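Local coordinates for peptidase M3B, oligoendopeptidase F (Enterococcus faecium, PDB 2QR4), which probably hydrolyses internal peptide bonds of oligopeptides, as a metallopeptidase of family M3, at residues A[428-431]-A[432-435]; A[564-567]-A[568-572]; A[34-37]-A[38-42]; A[26-29]-A[30-33]; A[233-236]-A[237-241]. All coordinates share one frame; numbering follows the deposited sequence.

Contact 1 of 5, residues A[428-431]-A[432-435]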
loop_
_atom_site.group_PDB
_atom_site.type_symbol
_atom_site.label_atom_id
_atom_site.label_comp_id
_atom_site.label_asym_id
_atom_site.label_seq_id
_atom_site.Cartn_x
_atom_site.Cartn_y
_atom_site.Cartn_z
ATOM N N TYR A 428 18.707 35.642 -3.300
ATOM C CA TYR A 428 18.285 35.222 -4.641
ATOM C C TYR A 428 18.924 33.885 -5.061
ATOM O O TYR A 428 18.241 33.003 -5.590
ATOM C CB TYR A 428 18.606 36.292 -5.703
ATOM C CG TYR A 428 18.319 35.809 -7.116
ATOM C CD1 TYR A 428 17.016 35.814 -7.621
ATOM C CD2 TYR A 428 19.345 35.310 -7.936
ATOM C CE1 TYR A 428 16.737 35.353 -8.894
ATOM C CE2 TYR A 428 19.075 34.847 -9.232
ATOM C CZ TYR A 428 17.770 34.867 -9.694
ATOM O OH TYR A 428 17.479 34.418 -10.956
ATOM N N LEU A 429 20.230 33.735 -4.841
ATOM C CA LEU A 429 20.911 32.527 -5.320
ATOM C C LEU A 429 20.384 31.344 -4.543
ATOM O O LEU A 429 20.245 30.245 -5.074
ATOM C CB LEU A 429 22.435 32.643 -5.200
ATOM C CG LEU A 429 23.067 33.809 -5.978
ATOM C CD1 LEU A 429 24.464 34.111 -5.473
ATOM C CD2 LEU A 429 23.079 33.515 -7.462
ATOM N N ASP A 430 20.048 31.600 -3.286
ATOM C CA ASP A 430 19.550 30.570 -2.412
ATOM C C ASP A 430 18.168 30.059 -2.835
ATOM O O ASP A 430 17.948 28.845 -2.943
ATOM C CB ASP A 430 19.528 31.080 -0.982
ATOM C CG ASP A 430 19.250 29.990 0.004
ATOM O OD1 ASP A 430 20.017 28.998 0.011
ATOM O OD2 ASP A 430 18.267 30.130 0.762
ATOM N N GLY A 431 17.241 30.982 -3.076
ATOM C CA GLY A 431 15.924 30.621 -3.590
ATOM C C GLY A 431 16.056 29.862 -4.900
ATOM O O GLY A 431 15.332 28.897 -5.140
ATOM N N PHE A 432 16.996 30.291 -5.745
ATOM C CA PHE A 432 17.261 29.629 -7.024
ATOM C C PHE A 432 17.781 28.195 -6.783
ATOM O O PHE A 432 17.328 27.249 -7.421
ATOM C CB PHE A 432 18.270 30.470 -7.817
ATOM C CG PHE A 432 18.372 30.126 -9.292
ATOM C CD1 PHE A 432 18.851 28.896 -9.710
ATOM C CD2 PHE A 432 18.064 31.076 -10.254
ATOM C CE1 PHE A 432 18.981 28.601 -11.057
ATOM C CE2 PHE A 432 18.193 30.796 -11.599
ATOM C CZ PHE A 432 18.649 29.554 -12.003
ATOM N N LYS A 433 18.709 28.017 -5.844
ATOM C CA LYS A 433 19.179 26.670 -5.532
ATOM C C LYS A 433 18.014 25.719 -5.161
ATOM O O LYS A 433 17.976 24.562 -5.594
ATOM C CB LYS A 433 20.255 26.674 -4.425
ATOM C CG LYS A 433 20.528 25.276 -3.795
ATOM C CD LYS A 433 21.096 25.373 -2.375
ATOM C CE LYS A 433 20.108 24.912 -1.286
ATOM N NZ LYS A 433 19.884 23.410 -1.243
ATOM N N GLY A 434 17.078 26.197 -4.355
ATOM C CA GLY A 434 15.997 25.330 -3.881
ATOM C C GLY A 434 14.889 25.092 -4.898
ATOM O O GLY A 434 14.302 24.011 -4.953
ATOM N N THR A 435 14.594 26.096 -5.713
ATOM C CA THR A 435 13.434 26.018 -6.568
ATOM C C THR A 435 13.771 25.500 -7.964
ATOM O O THR A 435 12.942 24.849 -8.593
ATOM C CB THR A 435 12.742 27.361 -6.650
ATOM O OG1 THR A 435 12.640 27.882 -5.327
ATOM C CG2 THR A 435 11.344 27.221 -7.243
#
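Y428 and F432 sit one turn apart on helix 418-454, where F432 N donates to Y428 O at 3.0 Å with an N-H...O angle of 158°. The same i to i+4 pattern joins K433 to L429 and G434 to D430. At the far end T435 N reaches G431 O at 3.0 Å, the most bent of the four backbone bonds at 144°, where the helix widens into a pi-type turn at 433-435. G431 O takes a second proton there, from T435 OG1 at 2.9 Å. T435 can deliver it because its OG1 stands beside its own backbone N, anti to the carbonyl carbon (chi1 -46°), so the hydroxyl folds back along the helix.

Among the side chains, Y428 and F432 run alongside each other in the same direction, both with CG anti to the backbone N. Their rings meet obliquely, with centroids 6.0 Å apart. The touch is made by the outer end of the tyrosine: Y428 OH lies in the plane of the F432 ring, at its edge, 3.5 Å from F432 CD2, and Y428 CZ comes within 3.8 Å of that same carbon. F432 also meets F566 and, edge-to-face, F509, while Y428 makes a cation-pi contact with R569. D430 and K433 carry opposite charges but do not join them, OD1 and NZ being 5.7 Å apart.

The chemistry therefore divides: an aromatic face buried against helices 557-579 and 503-520, and G431 O gripped by two donors of T435, its N and its OG1, the second of which ties the hydroxyl to the preceding turn.

Contact 2 of 5, residues A[564-567]-A[568-572]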
loop_
_atom_site.group_PDB
_atom_site.type_symbol
_atom_site.label_atom_id
_atom_site.label_comp_id
_atom_site.label_asym_id
_atom_site.label_seq_id
_atom_site.Cartn_x
_atom_site.Cartn_y
_atom_site.Cartn_z
ATOM N N SER A 564 21.820 32.517 -16.707
ATOM C CA SER A 564 22.769 33.583 -16.943
ATOM C C SER A 564 22.712 34.559 -15.778
ATOM O O SER A 564 23.743 35.079 -15.321
ATOM C CB SER A 564 22.487 34.300 -18.263
ATOM O OG SER A 564 23.264 35.495 -18.341
HETATM N N MSE A 565 21.504 34.798 -15.292
HETATM C CA MSE A 565 21.326 35.700 -14.175
HETATM C C MSE A 565 21.911 35.119 -12.887
HETATM O O MSE A 565 22.427 35.842 -12.046
HETATM C CB MSE A 565 19.851 35.973 -13.970
HETATM C CG MSE A 565 19.573 37.003 -12.881
HETATM SE SE MSE A 565 17.676 37.488 -12.784
HETATM C CE MSE A 565 17.238 37.410 -14.711
ATOM N N PHE A 566 21.810 33.807 -12.727
ATOM C CA PHE A 566 22.328 33.165 -11.531
ATOM C C PHE A 566 23.827 33.363 -11.526
ATOM O O PHE A 566 24.409 33.734 -10.508
ATOM C CB PHE A 566 21.977 31.680 -11.531
ATOM C CG PHE A 566 22.456 30.933 -10.325
ATOM C CD1 PHE A 566 21.621 30.743 -9.235
ATOM C CD2 PHE A 566 23.727 30.381 -10.295
ATOM C CE1 PHE A 566 22.048 30.026 -8.128
ATOM C CE2 PHE A 566 24.169 29.670 -9.182
ATOM C CZ PHE A 566 23.331 29.490 -8.101
ATOM N N GLU A 567 24.433 33.138 -12.691
ATOM C CA GLU A 567 25.869 33.276 -12.876
ATOM C C GLU A 567 26.333 34.720 -12.647
ATOM O O GLU A 567 27.290 34.962 -11.914
ATOM C CB GLU A 567 26.288 32.770 -14.267
ATOM C CG GLU A 567 27.753 33.087 -14.634
ATOM C CD GLU A 567 28.217 32.456 -15.953
ATOM O OE1 GLU A 567 27.419 32.387 -16.913
ATOM O OE2 GLU A 567 29.389 32.029 -16.031
ATOM N N GLN A 568 25.675 35.689 -13.260
ATOM C CA GLN A 568 26.132 37.056 -13.046
ATOM C C GLN A 568 25.999 37.511 -11.592
ATOM O O GLN A 568 26.886 38.170 -11.058
ATOM C CB GLN A 568 25.575 38.076 -14.069
ATOM C CG GLN A 568 24.121 38.009 -14.381
ATOM C CD GLN A 568 23.756 38.858 -15.599
ATOM O OE1 GLN A 568 23.354 38.339 -16.636
ATOM N NE2 GLN A 568 23.885 40.161 -15.467
ATOM N N ARG A 569 24.929 37.115 -10.923
ATOM C CA ARG A 569 24.773 37.514 -9.536
ATOM C C ARG A 569 25.741 36.743 -8.618
ATOM O O ARG A 569 26.262 37.281 -7.649
ATOM C CB ARG A 569 23.317 37.406 -9.107
ATOM C CG ARG A 569 22.396 38.370 -9.919
ATOM C CD ARG A 569 20.939 38.287 -9.459
ATOM N NE ARG A 569 20.169 39.372 -10.024
ATOM C CZ ARG A 569 18.851 39.498 -9.918
ATOM N NH1 ARG A 569 18.147 38.575 -9.284
ATOM N NH2 ARG A 569 18.240 40.546 -10.469
ATOM N N LEU A 570 26.021 35.502 -8.974
ATOM C CA LEU A 570 27.010 34.704 -8.288
ATOM C C LEU A 570 28.380 35.374 -8.405
ATOM O O LEU A 570 29.060 35.595 -7.392
ATOM C CB LEU A 570 27.017 33.287 -8.877
ATOM C CG LEU A 570 28.104 32.291 -8.471
ATOM C CD1 LEU A 570 28.211 32.247 -6.967
ATOM C CD2 LEU A 570 27.764 30.917 -9.022
ATOM N N ASN A 571 28.769 35.708 -9.636
ATOM C CA ASN A 571 30.027 36.415 -9.900
ATOM C C ASN A 571 30.143 37.737 -9.128
ATOM O O ASN A 571 31.208 38.066 -8.602
ATOM C CB ASN A 571 30.220 36.650 -11.408
ATOM C CG ASN A 571 30.728 35.409 -12.139
ATOM O OD1 ASN A 571 31.170 34.439 -11.509
ATOM N ND2 ASN A 571 30.687 35.443 -13.482
ATOM N N GLU A 572 29.045 38.484 -9.047
ATOM C CA GLU A 572 29.033 39.747 -8.300
ATOM C C GLU A 572 29.192 39.515 -6.787
ATOM O O GLU A 572 29.882 40.268 -6.106
ATOM C CB GLU A 572 27.769 40.576 -8.603
ATOM C CG GLU A 572 27.665 41.876 -7.782
ATOM C CD GLU A 572 26.369 42.653 -8.015
ATOM O OE1 GLU A 572 25.478 42.162 -8.753
ATOM O OE2 GLU A 572 26.245 43.772 -7.460
#
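Successive i to i+4 pairs on helix 557-579 make this contact, among them selenomethionine M565 with R569. The two chains lie alongside each other and point the same way. M565 SE sits over one face of the R569 guanidinium, 3.6 Å above its plane and centred on it, with SE to R569 CZ at 3.7 Å. A step back along the chains, M565 CG is 3.8 Å from R569 NE. The bend at the last torsion of M565 (chi3 -36°) turns its methyl aside, while R569 stays extended from CG to NE. Beneath them R569 N donates to M565 O at 3.0 Å.

The F566 and L570 side chains pass at a slant, F566 CE2 meeting L570 CD2 at 3.8 Å, and L570 CB rests 3.1 Å from F566 O. Q568 takes the crowded rotamer, CG between backbone N and carbonyl carbon (chi1 46°), which lays its CG 3.1 Å from S564 O. S564 OG and Q568 OE1 are linked at most by a weak bond of 3.3 Å.

R569 NH2 is held by a salt bridge to E409, and the guanidinium also meets the Y428 ring. Helix 418-454 packs on M565 and F566 through Y428 and L429, helix 260-274 covers F566 and L570 through L262 and L269, and helix 394-414 lies against R569 with T408 and L412.

Contact 3 of 5, residues A[34-37]-A[38-42]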
loop_
_atom_site.group_PDB
_atom_site.type_symbol
_atom_site.label_atom_id
_atom_site.label_comp_id
_atom_site.label_asym_id
_atom_site.label_seq_id
_atom_site.Cartn_x
_atom_site.Cartn_y
_atom_site.Cartn_z
ATOM N N SER A 34 -30.768 18.020 -25.526
ATOM C CA SER A 34 -31.369 18.247 -24.222
ATOM C C SER A 34 -30.915 17.175 -23.235
ATOM O O SER A 34 -30.420 17.484 -22.156
ATOM C CB SER A 34 -32.898 18.250 -24.369
ATOM O OG SER A 34 -33.547 18.529 -23.147
ATOM N N GLN A 35 -31.056 15.912 -23.625
ATOM C CA GLN A 35 -30.716 14.800 -22.756
ATOM C C GLN A 35 -29.228 14.788 -22.492
ATOM O O GLN A 35 -28.776 14.379 -21.418
ATOM C CB GLN A 35 -31.135 13.480 -23.392
ATOM C CG GLN A 35 -32.636 13.241 -23.402
ATOM C CD GLN A 35 -33.345 13.907 -24.578
ATOM O OE1 GLN A 35 -32.781 14.758 -25.273
ATOM N NE2 GLN A 35 -34.593 13.515 -24.804
ATOM N N PHE A 36 -28.478 15.245 -23.488
ATOM C CA PHE A 36 -27.026 15.305 -23.415
ATOM C C PHE A 36 -26.632 16.365 -22.385
ATOM O O PHE A 36 -25.781 16.132 -21.533
ATOM C CB PHE A 36 -26.474 15.656 -24.799
ATOM C CG PHE A 36 -24.980 15.598 -24.903
ATOM C CD1 PHE A 36 -24.323 14.385 -24.983
ATOM C CD2 PHE A 36 -24.234 16.766 -24.972
ATOM C CE1 PHE A 36 -22.933 14.330 -25.094
ATOM C CE2 PHE A 36 -22.846 16.720 -25.078
ATOM C CZ PHE A 36 -22.195 15.501 -25.138
ATOM N N LEU A 37 -27.289 17.517 -22.460
ATOM C CA LEU A 37 -27.068 18.607 -21.521
ATOM C C LEU A 37 -27.415 18.173 -20.111
ATOM O O LEU A 37 -26.662 18.434 -19.177
ATOM C CB LEU A 37 -27.909 19.835 -21.916
ATOM C CG LEU A 37 -27.821 21.076 -21.015
ATOM C CD1 LEU A 37 -26.387 21.545 -20.836
ATOM C CD2 LEU A 37 -28.678 22.211 -21.553
ATOM N N ASN A 38 -28.555 17.508 -19.956
ATOM C CA ASN A 38 -28.996 17.094 -18.629
ATOM C C ASN A 38 -28.024 16.103 -17.989
ATOM O O ASN A 38 -27.746 16.178 -16.795
ATOM C CB ASN A 38 -30.427 16.539 -18.672
ATOM C CG ASN A 38 -31.438 17.583 -19.124
ATOM O OD1 ASN A 38 -31.303 18.765 -18.817
ATOM N ND2 ASN A 38 -32.449 17.149 -19.868
ATOM N N ALA A 39 -27.494 15.187 -18.789
ATOM C CA ALA A 39 -26.493 14.236 -18.303
ATOM C C ALA A 39 -25.220 14.934 -17.819
ATOM O O ALA A 39 -24.717 14.650 -16.735
ATOM C CB ALA A 39 -26.162 13.202 -19.390
ATOM N N ILE A 40 -24.697 15.844 -18.634
ATOM C CA ILE A 40 -23.506 16.591 -18.267
ATOM C C ILE A 40 -23.752 17.359 -16.979
ATOM O O ILE A 40 -22.898 17.399 -16.103
ATOM C CB ILE A 40 -23.130 17.604 -19.356
ATOM C CG1 ILE A 40 -22.585 16.885 -20.583
ATOM C CG2 ILE A 40 -22.088 18.554 -18.833
ATOM C CD1 ILE A 40 -22.629 17.701 -21.823
ATOM N N GLU A 41 -24.925 17.976 -16.874
ATOM C CA GLU A 41 -25.270 18.735 -15.684
ATOM C C GLU A 41 -25.297 17.840 -14.468
ATOM O O GLU A 41 -24.799 18.213 -13.408
ATOM C CB GLU A 41 -26.617 19.425 -15.850
ATOM C CG GLU A 41 -26.520 20.682 -16.650
ATOM C CD GLU A 41 -27.872 21.162 -17.133
ATOM O OE1 GLU A 41 -28.857 20.413 -16.959
ATOM O OE2 GLU A 41 -27.945 22.280 -17.690
ATOM N N PHE A 42 -25.868 16.652 -14.630
ATOM C CA PHE A 42 -25.972 15.729 -13.529
ATOM C C PHE A 42 -24.601 15.261 -13.059
ATOM O O PHE A 42 -24.291 15.389 -11.870
ATOM C CB PHE A 42 -26.849 14.516 -13.862
ATOM C CG PHE A 42 -26.744 13.414 -12.836
ATOM C CD1 PHE A 42 -27.505 13.458 -11.675
ATOM C CD2 PHE A 42 -25.854 12.357 -13.014
ATOM C CE1 PHE A 42 -27.400 12.459 -10.710
ATOM C CE2 PHE A 42 -25.736 11.338 -12.048
ATOM C CZ PHE A 42 -26.501 11.391 -10.896
#
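F36 presents its ring to the end of I40, whose CD1 approaches CE2 of that ring to 3.4 Å and CD2 of it to 3.7 Å. The methyl arrives obliquely, one turn further along helix 33-63. Two torsions place it there: CG1 of I40 is anti to its carbonyl carbon (chi1 -71°), which brings it back over the preceding turn, and a roughly extended chi2 of 160° carries CD1 on to the ring. I40 CG1 meanwhile passes 3.4 Å from F36 O, the carbonyl that accepts from I40 N at 3.1 Å in a bond only 11° from straight.

A quarter turn on, L37 and E41 pair at an angle to each other. E41 OE2 lies 3.5 Å from L37 CG and 3.6 Å from L37 CD1, so one carboxylate oxygen rests on a leucine branch. N38 leans back toward S34; its ND2 is 3.1 Å from S34 O, but the angle is too poor for a hydrogen bond, and that carbonyl is served by N38 N at 2.9 Å.

Through F36 and I40 this side of the helix packs on helix 91-95, on Y106 of helix 100-109 and on Y116. The helix is thus amphipathic over these turns: F36, L37, A39 and I40 are buried, while S34 is exposed and N38 and E41 partly so, and the charge of E41 can probably still be hydrated although its flank is covered by leucine.

Contact 4 of 5, residues A[26-29]-A[30-33]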
loop_
_atom_site.group_PDB
_atom_site.type_symbol
_atom_site.label_atom_id
_atom_site.label_comp_id
_atom_site.label_asym_id
_atom_site.label_seq_id
_atom_site.Cartn_x
_atom_site.Cartn_y
_atom_site.Cartn_z
ATOM N N LYS A 26 -27.894 7.443 -17.826
ATOM C CA LYS A 26 -27.117 6.457 -18.552
ATOM C C LYS A 26 -27.884 5.980 -19.778
ATOM O O LYS A 26 -29.079 5.711 -19.707
ATOM C CB LYS A 26 -26.756 5.286 -17.633
ATOM C CG LYS A 26 -25.983 4.174 -18.299
ATOM C CD LYS A 26 -25.454 3.164 -17.286
ATOM C CE LYS A 26 -24.805 1.984 -18.003
ATOM N NZ LYS A 26 -24.173 1.030 -17.061
ATOM N N GLY A 27 -27.193 5.913 -20.912
ATOM C CA GLY A 27 -27.787 5.418 -22.145
ATOM C C GLY A 27 -28.726 6.370 -22.865
ATOM O O GLY A 27 -29.393 5.965 -23.816
ATOM N N THR A 28 -28.769 7.631 -22.436
ATOM C CA THR A 28 -29.634 8.625 -23.071
ATOM C C THR A 28 -28.903 9.616 -23.963
ATOM O O THR A 28 -29.536 10.365 -24.715
ATOM C CB THR A 28 -30.403 9.467 -22.039
ATOM O OG1 THR A 28 -29.475 10.236 -21.268
ATOM C CG2 THR A 28 -31.255 8.587 -21.128
ATOM N N LEU A 29 -27.578 9.632 -23.883
ATOM C CA LEU A 29 -26.807 10.678 -24.552
ATOM C C LEU A 29 -27.165 10.876 -26.020
ATOM O O LEU A 29 -27.132 12.001 -26.511
ATOM C CB LEU A 29 -25.298 10.466 -24.383
ATOM C CG LEU A 29 -24.832 10.426 -22.926
ATOM C CD1 LEU A 29 -23.313 10.550 -22.800
ATOM C CD2 LEU A 29 -25.519 11.511 -22.138
ATOM N N ASP A 30 -27.510 9.791 -26.710
ATOM C CA ASP A 30 -27.842 9.851 -28.133
ATOM C C ASP A 30 -29.303 10.225 -28.408
ATOM O O ASP A 30 -29.735 10.202 -29.557
ATOM C CB ASP A 30 -27.536 8.517 -28.813
ATOM C CG ASP A 30 -28.460 7.398 -28.350
ATOM O OD1 ASP A 30 -28.280 6.255 -28.814
ATOM O OD2 ASP A 30 -29.364 7.650 -27.524
ATOM N N GLN A 31 -30.058 10.558 -27.365
ATOM C CA GLN A 31 -31.479 10.882 -27.523
ATOM C C GLN A 31 -31.736 12.322 -27.943
ATOM O O GLN A 31 -32.839 12.651 -28.370
ATOM C CB GLN A 31 -32.251 10.599 -26.232
ATOM C CG GLN A 31 -32.684 9.157 -26.054
ATOM C CD GLN A 31 -33.253 8.890 -24.672
ATOM O OE1 GLN A 31 -33.139 7.779 -24.146
ATOM N NE2 GLN A 31 -33.860 9.908 -24.070
ATOM N N GLY A 32 -30.732 13.183 -27.809
ATOM C CA GLY A 32 -30.919 14.600 -28.103
ATOM C C GLY A 32 -30.026 15.525 -27.295
ATOM O O GLY A 32 -29.487 15.134 -26.254
ATOM N N ALA A 33 -29.873 16.755 -27.789
ATOM C CA ALA A 33 -29.017 17.769 -27.166
ATOM C C ALA A 33 -29.459 18.070 -25.740
ATOM O O ALA A 33 -28.636 18.329 -24.862
ATOM C CB ALA A 33 -29.019 19.045 -27.991
#
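D30 follows directly on L29, and the two take the middle positions of a type I beta turn, residues 28 to 31. The N of D30 is 2.9 Å from T28 O, but the angle is too poor for a bond, and its carboxylate stays clear, OD2 being 3.9 Å from T28 O.

Q31 closes the turn. Its N donates to T28 O at 2.7 Å, coming from well above the carbonyl plane rather than along a lone pair, as expected where the chain doubles back over three residues. The side chain then returns across T28: Q31 CB is 3.1 Å from T28 O, and the extended chain beyond CG sets OE1 3.6 Å from T28 CG2 while NE2 comes 4.0 Å from T28 CB. The amide thus passes at a slant by CB and CG2 of the threonine, whose OG1 is turned instead to the carbonyl of H25.

G32 comes next at the N-cap position; its phi of 151° is one that residues with a side chain rarely adopt. A33 then enters the helix.

Residues 26-32 link helix 22-25 to helix 33-63. L29, buried in the turn, is set against F36 and A39 of helix 33-63 and E94 and I95 of helix 91-95. The hydroxyl of Y106, on helix 100-109, hydrogen-bonds to L29 O, and E94 accepts from G27 N.

Contact 5 of 5, residues A[233-236]-A[237-241]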
loop_
_atom_site.group_PDB
_atom_site.type_symbol
_atom_site.label_atom_id
_atom_site.label_comp_id
_atom_site.label_asym_id
_atom_site.label_seq_id
_atom_site.Cartn_x
_atom_site.Cartn_y
_atom_site.Cartn_z
ATOM N N SER A 233 3.862 6.512 -21.840
ATOM C CA SER A 233 4.574 6.474 -20.543
ATOM C C SER A 233 3.761 7.126 -19.428
ATOM O O SER A 233 2.786 7.852 -19.678
ATOM C CB SER A 233 5.916 7.213 -20.644
ATOM O OG SER A 233 5.690 8.616 -20.833
ATOM N N ALA A 234 4.192 6.902 -18.193
ATOM C CA ALA A 234 3.523 7.496 -17.045
ATOM C C ALA A 234 3.578 9.015 -17.122
ATOM O O ALA A 234 2.604 9.706 -16.798
ATOM C CB ALA A 234 4.152 7.010 -15.767
ATOM N N ARG A 235 4.719 9.532 -17.563
ATOM C CA ARG A 235 4.906 10.975 -17.664
ATOM C C ARG A 235 3.958 11.587 -18.690
ATOM O O ARG A 235 3.256 12.555 -18.389
ATOM C CB ARG A 235 6.359 11.328 -18.011
ATOM C CG ARG A 235 6.627 12.838 -17.977
ATOM C CD ARG A 235 8.087 13.168 -18.179
ATOM N NE ARG A 235 8.557 12.806 -19.516
ATOM C CZ ARG A 235 9.781 13.075 -19.957
ATOM N NH1 ARG A 235 10.631 13.713 -19.162
ATOM N NH2 ARG A 235 10.150 12.727 -21.185
ATOM N N GLU A 236 3.940 11.033 -19.897
ATOM C CA GLU A 236 3.028 11.530 -20.918
ATOM C C GLU A 236 1.633 11.534 -20.335
ATOM O O GLU A 236 0.882 12.485 -20.516
ATOM C CB GLU A 236 3.058 10.677 -22.189
ATOM C CG GLU A 236 2.221 11.252 -23.336
ATOM C CD GLU A 236 2.128 10.318 -24.533
ATOM O OE1 GLU A 236 2.532 10.736 -25.639
ATOM O OE2 GLU A 236 1.657 9.168 -24.374
ATOM N N ALA A 237 1.298 10.482 -19.601
ATOM C CA ALA A 237 -0.037 10.406 -19.000
ATOM C C ALA A 237 -0.325 11.560 -18.029
ATOM O O ALA A 237 -1.364 12.193 -18.109
ATOM C CB ALA A 237 -0.251 9.060 -18.327
ATOM N N SER A 238 0.591 11.845 -17.117
ATOM C CA SER A 238 0.336 12.920 -16.157
ATOM C C SER A 238 0.327 14.294 -16.816
ATOM O O SER A 238 -0.551 15.099 -16.552
ATOM C CB SER A 238 1.369 12.913 -15.041
ATOM O OG SER A 238 1.058 13.913 -14.091
ATOM N N LEU A 239 1.304 14.559 -17.674
ATOM C CA LEU A 239 1.421 15.868 -18.309
ATOM C C LEU A 239 0.326 16.129 -19.343
ATOM O O LEU A 239 -0.087 17.271 -19.545
ATOM C CB LEU A 239 2.805 16.034 -18.953
ATOM C CG LEU A 239 3.950 16.566 -18.082
ATOM C CD1 LEU A 239 4.144 15.774 -16.791
ATOM C CD2 LEU A 239 5.236 16.586 -18.890
ATOM N N SER A 240 -0.152 15.080 -20.004
ATOM C CA SER A 240 -1.134 15.286 -21.069
ATOM C C SER A 240 -2.400 15.941 -20.541
ATOM O O SER A 240 -2.945 16.836 -21.176
ATOM C CB SER A 240 -1.495 13.983 -21.787
ATOM O OG SER A 240 -2.427 13.240 -21.024
ATOM N N ASN A 241 -2.878 15.507 -19.382
ATOM C CA ASN A 241 -4.151 16.031 -18.910
ATOM C C ASN A 241 -4.090 17.519 -18.571
ATOM O O ASN A 241 -5.098 18.117 -18.204
ATOM C CB ASN A 241 -4.740 15.184 -17.771
ATOM C CG ASN A 241 -4.056 15.414 -16.450
ATOM O OD1 ASN A 241 -3.816 16.553 -16.059
ATOM N ND2 ASN A 241 -3.755 14.330 -15.740
#
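R235 and L239 form the buried side of this short helix. L239 N donates to R235 O at 2.9 Å in an almost perfectly straight bond, with an N-H...O angle of 177°, and above it the leucine crosses the arginine stem at an angle, CD1 lying 4.0 Å and CD2 4.1 Å from R235 CG. R235 keeps CG anti to its backbone N and then bends at chi3 (66°), which swings the guanidinium away from the leucine toward helix 246-258. There NE forms a salt bridge with E246 and NH2 another with D250, so the charge of this buried arginine is probably well compensated. A237 lies close to the backbone, its CB 3.3 Å from A234 O.

The segment is helix 234-240 together with its start. S233 holds the N-cap position: its OG accepts from E236 N at 3.1 Å, while its own carbonyl receives A237 N at 3.0 Å, so side chain and backbone of one residue serve two successive amides of the first turn. E236 does not answer with a bond to S233 N; its OE2 instead accepts from S232 N, just before the cap.

E236, S238 and S240, all partly exposed, make the solvent side. S240 leans on the backbone, CB 3.1 Å from E236 O, and S240 N reaches that carbonyl at 2.8 Å, though in the most bent of the four i to i+4 backbone bonds, at 144°. E236 and S240 both touch Y231. S238 sends its OG to N499 O, and exposed N241 leaves the helix without touching residues 233-236.

How the contacts relate
Contacts 1 and 2 lie on two different helices that pack directly: their centres are 12 Å apart, and F432 CG meets F566 CD1 at 3.3 Å. Both are partly buried, with aromatic rings, a selenium and an arginine at the shared interface. Contacts 3 and 4 also touch, A39 CB against L29 CD2, but on the other side of the chain's centre; contact 4 is a surface turn leading into the helix of contact 3, which is more apolar. Contact 5 stands apart, its centre about 28 Å from that of contact 1 and about 29 Å from that of contact 3, and combines a serine cap with an arginine paired to acids of helix 246-258.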